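Local coordinates for 2-pyrone-4,6-dicarboxylic acid hydrolase, putative (Pseudomonas putida, PDB 2FFI), which probably acts as a TIM-barrel hydrolase of the amidohydrolase family, opening the lactone ring of 2-pyrone-4,6-dicarboxylate, at residues D166-P171 against Y202-S207; R175-P180 against L212-Q217; R144-I149 against P180-L185; V194-S199 against E229-G234. All coordinates share one frame; numbering follows the deposited sequence.

Contact 1. Residues D166-P171 against Y202-S207. With PO4 (phosphate ion), chain C.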
loop_
_atom_site.group_PDB
_atom_site.type_symbol
_atom_site.label_atom_id
_atom_site.label_comp_id
_atom_site.label_asym_id
_atom_site.label_seq_id
_atom_site.Cartn_x
_atom_site.Cartn_y
_atom_site.Cartn_z
ATOM N N ASP A 166 1.143 -4.409 -3.619
ATOM C CA ASP A 166 -0.233 -4.048 -3.257
ATOM C C ASP A 166 -1.312 -5.081 -3.547
ATOM O O ASP A 166 -1.283 -5.761 -4.569
ATOM C CB ASP A 166 -0.648 -2.754 -3.957
ATOM C CG ASP A 166 0.107 -1.540 -3.455
ATOM O OD1 ASP A 166 -0.164 -0.438 -3.984
ATOM O OD2 ASP A 166 0.962 -1.672 -2.546
ATOM N N HIS A 167 -2.276 -5.166 -2.634
ATOM C CA HIS A 167 -3.418 -6.063 -2.741
ATOM C C HIS A 167 -3.118 -7.466 -3.219
ATOM O O HIS A 167 -3.496 -7.837 -4.320
ATOM C CB HIS A 167 -4.468 -5.465 -3.670
ATOM C CG HIS A 167 -4.714 -4.010 -3.448
ATOM N ND1 HIS A 167 -4.747 -3.447 -2.195
ATOM C CD2 HIS A 167 -4.953 -3.002 -4.321
ATOM C CE1 HIS A 167 -4.994 -2.153 -2.301
ATOM N NE2 HIS A 167 -5.123 -1.859 -3.580
ATOM N N PHE A 168 -2.444 -8.252 -2.396
ATOM C CA PHE A 168 -2.155 -9.638 -2.759
ATOM C C PHE A 168 -1.423 -9.762 -4.089
ATOM O O PHE A 168 -1.191 -10.868 -4.588
ATOM C CB PHE A 168 -3.461 -10.419 -2.852
ATOM C CG PHE A 168 -4.196 -10.536 -1.549
ATOM C CD1 PHE A 168 -3.933 -11.590 -0.683
ATOM C CD2 PHE A 168 -5.198 -9.627 -1.212
ATOM C CE1 PHE A 168 -4.654 -11.742 0.485
ATOM C CE2 PHE A 168 -5.925 -9.774 -0.036
ATOM C CZ PHE A 168 -5.656 -10.838 0.811
ATOM N N GLY A 169 -1.045 -8.635 -4.663
ATOM C CA GLY A 169 -0.370 -8.695 -5.937
ATOM C C GLY A 169 -1.390 -8.508 -7.039
ATOM O O GLY A 169 -1.078 -8.667 -8.220
ATOM N N ARG A 170 -2.614 -8.162 -6.644
ATOM C CA ARG A 170 -3.698 -7.930 -7.587
ATOM C C ARG A 170 -3.857 -9.123 -8.526
ATOM O O ARG A 170 -3.801 -8.985 -9.743
ATOM C CB ARG A 170 -3.413 -6.672 -8.398
ATOM C CG ARG A 170 -4.631 -5.853 -8.772
ATOM C CD ARG A 170 -5.127 -5.011 -7.606
ATOM N NE ARG A 170 -5.943 -3.880 -8.042
ATOM C CZ ARG A 170 -7.081 -3.990 -8.722
ATOM N NH1 ARG A 170 -7.766 -2.898 -9.077
ATOM N NH2 ARG A 170 -7.530 -5.194 -9.045
ATOM N N PRO A 171 -4.027 -10.324 -7.969
ATOM C CA PRO A 171 -4.195 -11.514 -8.798
ATOM C C PRO A 171 -5.673 -11.618 -9.158
ATOM O O PRO A 171 -6.463 -10.728 -8.821
ATOM C CB PRO A 171 -3.737 -12.637 -7.867
ATOM C CG PRO A 171 -4.287 -12.182 -6.555
ATOM C CD PRO A 171 -3.950 -10.692 -6.545
ATOM N N TYR A 202 -11.746 -6.772 -2.316
ATOM C CA TYR A 202 -12.837 -6.453 -3.233
ATOM C C TYR A 202 -12.350 -5.997 -4.606
ATOM O O TYR A 202 -13.142 -5.535 -5.432
ATOM C CB TYR A 202 -13.737 -5.377 -2.649
ATOM C CG TYR A 202 -12.991 -4.164 -2.185
ATOM C CD1 TYR A 202 -12.603 -4.034 -0.853
ATOM C CD2 TYR A 202 -12.683 -3.134 -3.073
ATOM C CE1 TYR A 202 -11.930 -2.907 -0.411
ATOM C CE2 TYR A 202 -12.006 -1.999 -2.644
ATOM C CZ TYR A 202 -11.634 -1.888 -1.307
ATOM O OH TYR A 202 -10.978 -0.763 -0.856
ATOM N N ARG A 203 -11.051 -6.137 -4.854
ATOM C CA ARG A 203 -10.459 -5.746 -6.131
ATOM C C ARG A 203 -10.047 -6.954 -6.970
ATOM O O ARG A 203 -9.626 -6.811 -8.115
ATOM C CB ARG A 203 -9.238 -4.859 -5.882
ATOM C CG ARG A 203 -9.590 -3.480 -5.382
ATOM C CD ARG A 203 -8.356 -2.621 -5.204
ATOM N NE ARG A 203 -8.666 -1.337 -4.579
ATOM C CZ ARG A 203 -9.271 -0.324 -5.193
ATOM N NH1 ARG A 203 -9.501 0.805 -4.534
ATOM N NH2 ARG A 203 -9.643 -0.434 -6.463
ATOM N N LEU A 204 -10.182 -8.145 -6.400
ATOM C CA LEU A 204 -9.797 -9.363 -7.090
ATOM C C LEU A 204 -10.648 -9.800 -8.281
ATOM O O LEU A 204 -10.672 -10.984 -8.613
ATOM C CB LEU A 204 -9.685 -10.507 -6.076
ATOM C CG LEU A 204 -8.404 -10.521 -5.217
ATOM C CD1 LEU A 204 -7.551 -9.272 -5.499
ATOM C CD2 LEU A 204 -8.760 -10.612 -3.730
ATOM N N GLN A 205 -11.327 -8.850 -8.926
ATOM C CA GLN A 205 -12.151 -9.139 -10.107
ATOM C C GLN A 205 -13.173 -10.240 -9.916
ATOM O O GLN A 205 -13.587 -10.882 -10.879
ATOM C CB GLN A 205 -11.278 -9.533 -11.302
ATOM C CG GLN A 205 -11.081 -8.440 -12.317
ATOM C CD GLN A 205 -10.427 -7.229 -11.708
ATOM O OE1 GLN A 205 -11.101 -6.288 -11.262
ATOM N NE2 GLN A 205 -9.097 -7.246 -11.670
ATOM N N GLY A 206 -13.587 -10.470 -8.684
ATOM C CA GLY A 206 -14.555 -11.522 -8.466
ATOM C C GLY A 206 -15.720 -11.102 -7.604
ATOM O O GLY A 206 -15.921 -9.911 -7.320
ATOM N N SER A 207 -16.495 -12.099 -7.193
ATOM C CA SER A 207 -17.658 -11.879 -6.344
ATOM C C SER A 207 -17.171 -11.789 -4.905
ATOM O O SER A 207 -16.232 -12.483 -4.524
ATOM C CB SER A 207 -18.633 -13.045 -6.483
ATOM O OG SER A 207 -18.004 -14.238 -6.080
HETATM P P PO4 C . -5.499 2.153 -4.609
HETATM O O1 PO4 C . -4.329 3.050 -4.436
HETATM O O2 PO4 C . -5.728 1.899 -6.054
HETATM O O3 PO4 C . -5.238 0.864 -3.925
HETATM O O4 PO4 C . -6.699 2.800 -4.026
#
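Pro171 and Leu204 mark the nearest backbone approach of two loops, their CA atoms 6.2 Å apart, where the loop after strand 163-165 passes the one that leads from strand 194-199 into helix 208-225. Residues 167 to 170 all have positive phi, a run of left-handed conformations that turns the chain tightly. At the buried end Leu204 CD1 packs on Pro171 CD at 4.0 Å, and CD2 of the same leucine approaches the Phe168 ring.

Toward the barrel mouth the side chains become polar. The Arg170 guanidinium lays one face over Arg203 CB, which lies 3.6 Å from its plane, over its centre, while NH2 comes close to Arg203 O at an angle too poor for a hydrogen bond. Arg203 runs extended from CG to NE and passes the His167 ring, CD to CD2 3.5 Å. Its guanidinium, paired through NE with Asp236 and through NH1 with Thr240 O, has Tyr202 CE2 on one face and a phosphate oxygen on the other, and its NH2 lies 4.1 Å from Arg170 NH1.

His167 NE2 donates to phosphate O3 (2.7 Å, 153°), while ND1 is bonded to Ser199 OG. The phosphate, probably from the crystallisation liquor, is also gripped by Arg110. Asp236 and Asp166 probably balance part of the arginine charge, consistent with a site able to take an anionic group.

Contact 2. Residues R175-P180 against L212-Q217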
loop_
_atom_site.group_PDB
_atom_site.type_symbol
_atom_site.label_atom_id
_atom_site.label_comp_id
_atom_site.label_asym_id
_atom_site.label_seq_id
_atom_site.Cartn_x
_atom_site.Cartn_y
_atom_site.Cartn_z
ATOM N N ARG A 175 -9.187 -17.688 -10.505
ATOM C CA ARG A 175 -8.127 -18.253 -11.339
ATOM C C ARG A 175 -7.221 -19.231 -10.600
ATOM O O ARG A 175 -6.502 -20.016 -11.219
ATOM C CB ARG A 175 -7.280 -17.126 -11.928
ATOM C CG ARG A 175 -7.702 -16.678 -13.318
ATOM C CD ARG A 175 -7.363 -17.761 -14.336
ATOM N NE ARG A 175 -5.922 -18.018 -14.393
ATOM C CZ ARG A 175 -5.372 -19.228 -14.444
ATOM N NH1 ARG A 175 -6.140 -20.310 -14.442
ATOM N NH2 ARG A 175 -4.050 -19.358 -14.496
ATOM N N GLY A 176 -7.250 -19.176 -9.273
ATOM C CA GLY A 176 -6.426 -20.079 -8.490
ATOM C C GLY A 176 -5.079 -19.506 -8.092
ATOM O O GLY A 176 -4.743 -18.376 -8.439
ATOM N N LEU A 177 -4.308 -20.303 -7.361
ATOM C CA LEU A 177 -2.996 -19.899 -6.886
ATOM C C LEU A 177 -1.917 -20.155 -7.926
ATOM O O LEU A 177 -0.829 -19.606 -7.835
ATOM C CB LEU A 177 -2.650 -20.647 -5.592
ATOM C CG LEU A 177 -3.641 -20.517 -4.433
ATOM C CD1 LEU A 177 -3.147 -21.319 -3.246
ATOM C CD2 LEU A 177 -3.805 -19.061 -4.054
ATOM N N GLY A 178 -2.220 -20.992 -8.910
ATOM C CA GLY A 178 -1.258 -21.297 -9.949
ATOM C C GLY A 178 -1.335 -20.304 -11.085
ATOM O O GLY A 178 -0.769 -20.538 -12.150
ATOM N N GLN A 179 -2.047 -19.203 -10.861
ATOM C CA GLN A 179 -2.184 -18.151 -11.861
ATOM C C GLN A 179 -0.841 -17.862 -12.494
ATOM O O GLN A 179 0.205 -18.150 -11.912
ATOM C CB GLN A 179 -2.677 -16.862 -11.222
ATOM C CG GLN A 179 -4.146 -16.787 -10.971
ATOM C CD GLN A 179 -4.511 -15.542 -10.217
ATOM O OE1 GLN A 179 -4.175 -14.433 -10.623
ATOM N NE2 GLN A 179 -5.195 -15.715 -9.101
ATOM N N PRO A 180 -0.852 -17.257 -13.688
ATOM C CA PRO A 180 0.379 -16.926 -14.399
ATOM C C PRO A 180 1.339 -16.034 -13.615
ATOM O O PRO A 180 2.554 -16.127 -13.784
ATOM C CB PRO A 180 -0.135 -16.264 -15.671
ATOM C CG PRO A 180 -1.397 -15.613 -15.214
ATOM C CD PRO A 180 -2.021 -16.719 -14.404
ATOM N N LEU A 212 -13.076 -13.479 -1.333
ATOM C CA LEU A 212 -12.887 -13.818 0.062
ATOM C C LEU A 212 -12.352 -15.235 0.191
ATOM O O LEU A 212 -11.509 -15.504 1.039
ATOM C CB LEU A 212 -14.215 -13.643 0.810
ATOM C CG LEU A 212 -14.247 -13.544 2.340
ATOM C CD1 LEU A 212 -14.083 -14.934 2.930
ATOM C CD2 LEU A 212 -13.173 -12.600 2.840
ATOM N N ALA A 213 -12.821 -16.149 -0.650
ATOM C CA ALA A 213 -12.330 -17.524 -0.577
ATOM C C ALA A 213 -10.875 -17.567 -1.040
ATOM O O ALA A 213 -10.057 -18.292 -0.487
ATOM C CB ALA A 213 -13.180 -18.443 -1.452
ATOM N N PHE A 214 -10.559 -16.775 -2.061
ATOM C CA PHE A 214 -9.214 -16.729 -2.605
ATOM C C PHE A 214 -8.278 -15.935 -1.706
ATOM O O PHE A 214 -7.108 -16.239 -1.606
ATOM C CB PHE A 214 -9.239 -16.143 -4.020
ATOM C CG PHE A 214 -7.880 -15.958 -4.614
ATOM C CD1 PHE A 214 -7.142 -14.807 -4.353
ATOM C CD2 PHE A 214 -7.317 -16.949 -5.408
ATOM C CE1 PHE A 214 -5.860 -14.645 -4.879
ATOM C CE2 PHE A 214 -6.036 -16.800 -5.942
ATOM C CZ PHE A 214 -5.302 -15.645 -5.676
ATOM N N ALA A 215 -8.804 -14.905 -1.066
ATOM C CA ALA A 215 -8.000 -14.106 -0.162
ATOM C C ALA A 215 -7.529 -15.015 0.969
ATOM O O ALA A 215 -6.425 -14.866 1.494
ATOM C CB ALA A 215 -8.823 -12.952 0.395
ATOM N N ARG A 216 -8.373 -15.974 1.329
ATOM C CA ARG A 216 -8.074 -16.925 2.395
ATOM C C ARG A 216 -6.934 -17.855 2.012
ATOM O O ARG A 216 -6.003 -18.069 2.779
ATOM C CB ARG A 216 -9.330 -17.746 2.718
ATOM C CG ARG A 216 -9.136 -18.803 3.789
ATOM C CD ARG A 216 -8.610 -18.178 5.067
ATOM N NE ARG A 216 -8.638 -19.113 6.189
ATOM C CZ ARG A 216 -9.753 -19.626 6.699
ATOM N NH1 ARG A 216 -9.684 -20.466 7.721
ATOM N NH2 ARG A 216 -10.934 -19.292 6.191
ATOM N N GLN A 217 -7.026 -18.413 0.817
ATOM C CA GLN A 217 -6.004 -19.317 0.314
ATOM C C GLN A 217 -4.698 -18.556 0.091
ATOM O O GLN A 217 -3.624 -19.008 0.484
ATOM C CB GLN A 217 -6.477 -19.932 -1.006
ATOM C CG GLN A 217 -7.779 -20.706 -0.900
ATOM C CD GLN A 217 -7.621 -22.002 -0.126
ATOM O OE1 GLN A 217 -8.603 -22.695 0.159
ATOM N NE2 GLN A 217 -6.376 -22.345 0.213
#
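Gly176 meets helix 208-225 through its carbonyl: the O atom sits at the edge of the Phe214 ring, near its plane and 3.2 Å from CE2. Phe214 CG is anti to its backbone N (chi1 175°), and the ring beyond it extends to the loop.

Leu177 comes next and uses a single branch. Its CD2 methyl touches Phe214 CE2 at 3.7 Å and, one helical turn further on, Gln217 CB at 4.1 Å, so that one methyl touches both helix residues.

After Gly178 the chain turns back, and Gln179 points its extended side chain at the same ring, amide and phenyl tip to tip with their planes 39° apart. Its NE2 stands 3.4 Å from Phe214 CZ, yet donates to Gly176 O (2.8 Å) in the plane of that carbonyl, closing the loop on itself. OE1 is taken by the backbone N of Asp172, which fixes the amide at both ends; Pro171 packs on Phe214 as well.

No hydrogen bond spans the two segments. The helix contributes an aromatic edge, whose slightly positive C-H groups probably suit a carbonyl oxygen that the glutamine amide already holds in place.

Contact 3. Residues R144-I149 against P180-L185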
loop_
_atom_site.group_PDB
_atom_site.type_symbol
_atom_site.label_atom_id
_atom_site.label_comp_id
_atom_site.label_asym_id
_atom_site.label_seq_id
_atom_site.Cartn_x
_atom_site.Cartn_y
_atom_site.Cartn_z
ATOM N N ARG A 144 0.069 -3.601 -9.652
ATOM C CA ARG A 144 -0.205 -4.018 -11.023
ATOM C C ARG A 144 -0.632 -5.482 -11.069
ATOM O O ARG A 144 -0.488 -6.189 -10.074
ATOM C CB ARG A 144 1.033 -3.797 -11.895
ATOM C CG ARG A 144 0.701 -3.544 -13.359
ATOM C CD ARG A 144 1.946 -3.239 -14.168
ATOM N NE ARG A 144 1.644 -2.468 -15.379
ATOM C CZ ARG A 144 0.956 -2.933 -16.415
ATOM N NH1 ARG A 144 0.487 -4.176 -16.407
ATOM N NH2 ARG A 144 0.742 -2.148 -17.459
ATOM N N GLN A 145 -1.154 -5.948 -12.207
ATOM C CA GLN A 145 -1.604 -7.344 -12.297
ATOM C C GLN A 145 -0.518 -8.270 -11.797
ATOM O O GLN A 145 0.650 -8.046 -12.095
ATOM C CB GLN A 145 -1.924 -7.770 -13.733
ATOM C CG GLN A 145 -2.805 -6.855 -14.537
ATOM C CD GLN A 145 -2.002 -5.836 -15.280
ATOM O OE1 GLN A 145 -1.699 -4.767 -14.763
ATOM N NE2 GLN A 145 -1.626 -6.173 -16.499
ATOM N N VAL A 146 -0.892 -9.328 -11.085
ATOM C CA VAL A 146 0.111 -10.254 -10.570
ATOM C C VAL A 146 1.021 -10.741 -11.679
ATOM O O VAL A 146 2.181 -11.067 -11.430
ATOM C CB VAL A 146 -0.506 -11.500 -9.921
ATOM C CG1 VAL A 146 -1.105 -12.409 -10.979
ATOM C CG2 VAL A 146 0.561 -12.243 -9.149
ATOM N N ALA A 147 0.489 -10.784 -12.900
ATOM C CA ALA A 147 1.241 -11.258 -14.056
ATOM C C ALA A 147 2.529 -10.482 -14.275
ATOM O O ALA A 147 3.533 -11.062 -14.688
ATOM C CB ALA A 147 0.376 -11.197 -15.300
ATOM N N ASP A 148 2.508 -9.186 -13.972
ATOM C CA ASP A 148 3.683 -8.336 -14.157
ATOM C C ASP A 148 4.526 -8.097 -12.898
ATOM O O ASP A 148 5.655 -7.597 -12.979
ATOM C CB ASP A 148 3.252 -6.996 -14.751
ATOM C CG ASP A 148 2.876 -7.115 -16.205
ATOM O OD1 ASP A 148 1.829 -6.546 -16.607
ATOM O OD2 ASP A 148 3.636 -7.783 -16.953
ATOM N N ILE A 149 3.993 -8.474 -11.739
ATOM C CA ILE A 149 4.707 -8.287 -10.484
ATOM C C ILE A 149 6.102 -8.911 -10.458
ATOM O O ILE A 149 7.085 -8.206 -10.257
ATOM C CB ILE A 149 3.867 -8.823 -9.307
ATOM C CG1 ILE A 149 2.591 -8.001 -9.194
ATOM C CG2 ILE A 149 4.645 -8.757 -8.002
ATOM C CD1 ILE A 149 2.838 -6.531 -9.058
ATOM N N PRO A 180 -0.852 -17.257 -13.688
ATOM C CA PRO A 180 0.379 -16.926 -14.399
ATOM C C PRO A 180 1.339 -16.034 -13.615
ATOM O O PRO A 180 2.554 -16.127 -13.784
ATOM C CB PRO A 180 -0.135 -16.264 -15.671
ATOM C CG PRO A 180 -1.397 -15.613 -15.214
ATOM C CD PRO A 180 -2.021 -16.719 -14.404
ATOM N N GLY A 181 0.817 -15.164 -12.761
ATOM C CA GLY A 181 1.716 -14.305 -12.006
ATOM C C GLY A 181 1.865 -14.662 -10.531
ATOM O O GLY A 181 2.930 -14.505 -9.927
ATOM N N PHE A 182 0.782 -15.149 -9.943
ATOM C CA PHE A 182 0.794 -15.502 -8.540
ATOM C C PHE A 182 1.671 -16.697 -8.239
ATOM O O PHE A 182 2.209 -16.822 -7.142
ATOM C CB PHE A 182 -0.613 -15.790 -8.060
ATOM C CG PHE A 182 -0.772 -15.626 -6.593
ATOM C CD1 PHE A 182 -0.847 -14.360 -6.038
ATOM C CD2 PHE A 182 -0.847 -16.730 -5.761
ATOM C CE1 PHE A 182 -1.002 -14.194 -4.677
ATOM C CE2 PHE A 182 -1.002 -16.575 -4.395
ATOM C CZ PHE A 182 -1.081 -15.303 -3.852
ATOM N N ALA A 183 1.788 -17.594 -9.207
ATOM C CA ALA A 183 2.603 -18.780 -9.031
ATOM C C ALA A 183 4.048 -18.375 -8.800
ATOM O O ALA A 183 4.664 -18.792 -7.818
ATOM C CB ALA A 183 2.504 -19.664 -10.247
ATOM N N GLU A 184 4.591 -17.564 -9.702
ATOM C CA GLU A 184 5.979 -17.108 -9.577
ATOM C C GLU A 184 6.165 -16.363 -8.263
ATOM O O GLU A 184 7.247 -16.348 -7.700
ATOM C CB GLU A 184 6.342 -16.175 -10.740
ATOM C CG GLU A 184 6.188 -16.769 -12.128
ATOM C CD GLU A 184 6.376 -15.736 -13.240
ATOM O OE1 GLU A 184 5.498 -14.858 -13.399
ATOM O OE2 GLU A 184 7.407 -15.794 -13.951
ATOM N N LEU A 185 5.091 -15.749 -7.783
ATOM C CA LEU A 185 5.123 -14.997 -6.538
ATOM C C LEU A 185 5.361 -15.920 -5.326
ATOM O O LEU A 185 6.143 -15.583 -4.434
ATOM C CB LEU A 185 3.812 -14.214 -6.393
ATOM C CG LEU A 185 3.670 -13.086 -5.374
ATOM C CD1 LEU A 185 3.531 -13.672 -3.983
ATOM C CD2 LEU A 185 4.865 -12.155 -5.457
#
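Val146, Ala147 and Gly181 form a close backbone-to-backbone packing contact in the TIM barrel, between loops that follow two neighbouring strands, 139-142 and 163-165. Segment 144-149 leads into helix 149-156, and segment 180-185 holds the whole of the short helix 182-185, whose first turn is closed by Leu185 N bonding to Gly181 O.

The loops come closest at Ala147 and Gly181, with CA atoms 3.7 Å apart. Gly181, lacking a side chain, can lie directly against the turn, and its CA makes a C-H...O contact with Val146 O at 3.3 Å. No conventional hydrogen bond crosses between the segments.

Val146 lies against the backbone of Gly181 and Phe182. With chi1 at 72°, CG1 lies between the backbone N and the carbonyl carbon and rests 3.6 Å from Gly181 CA. CG2, anti to the N, is turned to the start of the helix, near Phe182 CB and the ring edge, but is modelled too close to the Gly181 backbone for its exact position to be relied on. Phe182 also packs on Ala218 and Leu222 of helix 208-225.

The charged groups form their own bonds: Arg144 NH1 forms a salt bridge with Asp148 OD1 (2.7 Å) within its own loop, and Arg144 NH2 bonds to Gln116 O. Deeper in, beside Ile165 of the barrel strand, the first residue of helix 149-156 meets the last of helix 182-185 through Ile149 CG2 and Leu185 CD2, 4.3 Å apart.

Contact 4. Residues V194-S199 against E229-G234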
loop_
_atom_site.group_PDB
_atom_site.type_symbol
_atom_site.label_atom_id
_atom_site.label_comp_id
_atom_site.label_asym_id
_atom_site.label_seq_id
_atom_site.Cartn_x
_atom_site.Cartn_y
_atom_site.Cartn_z
ATOM N N VAL A 194 11.156 -8.400 0.315
ATOM C CA VAL A 194 9.866 -8.266 -0.350
ATOM C C VAL A 194 8.658 -8.380 0.586
ATOM O O VAL A 194 8.473 -9.373 1.301
ATOM C CB VAL A 194 9.732 -9.274 -1.517
ATOM C CG1 VAL A 194 10.205 -10.640 -1.083
ATOM C CG2 VAL A 194 8.285 -9.319 -2.010
ATOM N N TRP A 195 7.848 -7.324 0.571
ATOM C CA TRP A 195 6.649 -7.231 1.389
ATOM C C TRP A 195 5.437 -7.321 0.498
ATOM O O TRP A 195 5.447 -6.890 -0.658
ATOM C CB TRP A 195 6.599 -5.894 2.126
ATOM C CG TRP A 195 7.384 -5.869 3.374
ATOM C CD1 TRP A 195 6.922 -6.074 4.640
ATOM C CD2 TRP A 195 8.788 -5.667 3.487
ATOM N NE1 TRP A 195 7.959 -6.018 5.545
ATOM C CE2 TRP A 195 9.115 -5.773 4.861
ATOM C CE3 TRP A 195 9.806 -5.420 2.562
ATOM C CZ2 TRP A 195 10.415 -5.628 5.327
ATOM C CZ3 TRP A 195 11.101 -5.280 3.024
ATOM C CH2 TRP A 195 11.397 -5.386 4.396
ATOM N N VAL A 196 4.378 -7.882 1.052
ATOM C CA VAL A 196 3.148 -8.013 0.321
ATOM C C VAL A 196 2.002 -7.553 1.211
ATOM O O VAL A 196 1.880 -7.973 2.366
ATOM C CB VAL A 196 2.936 -9.465 -0.115
ATOM C CG1 VAL A 196 3.126 -10.376 1.073
ATOM C CG2 VAL A 196 1.545 -9.625 -0.715
ATOM N N LYS A 197 1.174 -6.669 0.666
ATOM C CA LYS A 197 0.032 -6.136 1.392
ATOM C C LYS A 197 -1.240 -6.925 1.128
ATOM O O LYS A 197 -1.600 -7.198 -0.019
ATOM C CB LYS A 197 -0.210 -4.664 1.034
ATOM C CG LYS A 197 0.519 -3.691 1.927
ATOM C CD LYS A 197 -0.047 -2.274 1.857
ATOM C CE LYS A 197 0.724 -1.394 0.885
ATOM N NZ LYS A 197 0.650 0.058 1.229
ATOM N N VAL A 198 -1.902 -7.307 2.214
ATOM C CA VAL A 198 -3.159 -8.033 2.140
ATOM C C VAL A 198 -4.246 -6.978 2.394
ATOM O O VAL A 198 -4.557 -6.624 3.527
ATOM C CB VAL A 198 -3.193 -9.183 3.188
ATOM C CG1 VAL A 198 -2.326 -8.842 4.379
ATOM C CG2 VAL A 198 -4.629 -9.450 3.630
ATOM N N SER A 199 -4.791 -6.455 1.306
ATOM C CA SER A 199 -5.800 -5.409 1.364
ATOM C C SER A 199 -6.667 -5.343 0.112
ATOM O O SER A 199 -6.307 -5.849 -0.954
ATOM C CB SER A 199 -5.127 -4.039 1.583
ATOM O OG SER A 199 -4.198 -3.720 0.551
ATOM N N GLU A 229 6.055 -11.691 9.163
ATOM C CA GLU A 229 6.823 -10.449 9.276
ATOM C C GLU A 229 6.939 -9.728 7.932
ATOM O O GLU A 229 7.666 -8.744 7.803
ATOM C CB GLU A 229 8.228 -10.736 9.838
ATOM C CG GLU A 229 8.972 -9.467 10.294
ATOM C CD GLU A 229 10.341 -9.725 10.930
ATOM O OE1 GLU A 229 10.417 -10.545 11.880
ATOM O OE2 GLU A 229 11.336 -9.090 10.493
ATOM N N ARG A 230 6.210 -10.217 6.935
ATOM C CA ARG A 230 6.252 -9.619 5.614
ATOM C C ARG A 230 4.879 -9.341 5.044
ATOM O O ARG A 230 4.762 -8.853 3.925
ATOM C CB ARG A 230 7.039 -10.508 4.658
ATOM C CG ARG A 230 8.523 -10.485 4.923
ATOM C CD ARG A 230 9.133 -9.200 4.440
ATOM N NE ARG A 230 10.543 -9.132 4.802
ATOM C CZ ARG A 230 10.980 -8.958 6.042
ATOM N NH1 ARG A 230 12.277 -8.909 6.284
ATOM N NH2 ARG A 230 10.119 -8.822 7.038
ATOM N N LEU A 231 3.842 -9.647 5.814
ATOM C CA LEU A 231 2.477 -9.396 5.382
ATOM C C LEU A 231 1.802 -8.385 6.310
ATOM O O LEU A 231 1.873 -8.512 7.531
ATOM C CB LEU A 231 1.687 -10.699 5.365
ATOM C CG LEU A 231 1.987 -11.644 4.193
ATOM C CD1 LEU A 231 3.395 -12.134 4.301
ATOM C CD2 LEU A 231 1.033 -12.841 4.196
HETATM N N MSE A 232 1.158 -7.376 5.732
HETATM C CA MSE A 232 0.476 -6.366 6.536
HETATM C C MSE A 232 -0.891 -6.041 5.955
HETATM O O MSE A 232 -1.082 -6.068 4.738
HETATM C CB MSE A 232 1.301 -5.087 6.612
HETATM C CG MSE A 232 1.320 -4.296 5.335
HETATM SE SE MSE A 232 2.931 -3.248 5.207
HETATM C CE MSE A 232 3.822 -4.332 3.906
ATOM N N TRP A 233 -1.838 -5.722 6.828
ATOM C CA TRP A 233 -3.192 -5.400 6.392
ATOM C C TRP A 233 -3.426 -3.938 6.059
ATOM O O TRP A 233 -2.945 -3.045 6.753
ATOM C CB TRP A 233 -4.207 -5.803 7.464
ATOM C CG TRP A 233 -5.625 -5.417 7.129
ATOM C CD1 TRP A 233 -6.537 -6.158 6.431
ATOM C CD2 TRP A 233 -6.297 -4.194 7.504
ATOM N NE1 TRP A 233 -7.735 -5.471 6.354
ATOM C CE2 TRP A 233 -7.615 -4.272 7.006
ATOM C CE3 TRP A 233 -5.909 -3.043 8.212
ATOM C CZ2 TRP A 233 -8.549 -3.253 7.196
ATOM C CZ3 TRP A 233 -6.845 -2.016 8.399
ATOM C CH2 TRP A 233 -8.151 -2.135 7.895
ATOM N N GLY A 234 -4.195 -3.704 5.002
ATOM C CA GLY A 234 -4.531 -2.346 4.612
ATOM C C GLY A 234 -6.037 -2.171 4.485
ATOM O O GLY A 234 -6.740 -3.125 4.193
#
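Val196 and Leu231, Lys197 and Met232, and Val198 and Trp233 pair as parallel neighbours in the beta-alpha-beta crossover of strand 194-199, helix 208-225 and strand 231-234. The two strand axes are inclined by 36°, in keeping with the twist of the TIM barrel.

Val196 N donates to Arg230 O (3.1 Å), and Val198 N to Met232 O (2.9 Å). In return Gly234 N bonds to Val198 O, while Met232 N reaches Val196 O only weakly.

At the start of the pairing the Arg230 guanidinium lies flat on Trp195 as a cation-pi stack, planes 16° apart and centres at 4.1 Å. A bend at chi2 (-75°) carries CD over the five-membered ring, 3.5 Å from its centroid, and NE bonds to Gly192 O. The methyl CE of Met232, a selenomethionine, crosses to Trp195 CD1 at 3.6 Å.

Lys197 and Met232 share the face that packs on Val164, and Lys197 NZ pairs with Glu141. On the other face Val196 CG1 and Leu231 CG lie side by side, 3.6 Å apart. There Val196 and Leu231 pack on Leu222 of helix 208-225, and Val198 and Leu231 on Leu268 of helix 262-276, while strand 163-165 bonds to the far edge of 194-199.

Contact 4 lies deepest, about 8 Å from the chain centre, and is the one built on regular backbone hydrogen bonding; contacts 1 to 3 join loops to one another or to helices through side chains and close backbone packing. Contact 1 continues from it directly: Phe168 N bonds to Lys197 O, linking the barrel strands to the polar, phosphate-bearing mouth. Contact 2, about 20 Å from the centre, is the most peripheral and mixes an aromatic ring with amide and carbonyl groups. Contact 3 is more buried and largely apolar, shares Pro180 with contact 2, and meets contact 1 through Arg170 O and Val146 N. Helix 208-225 borders all four.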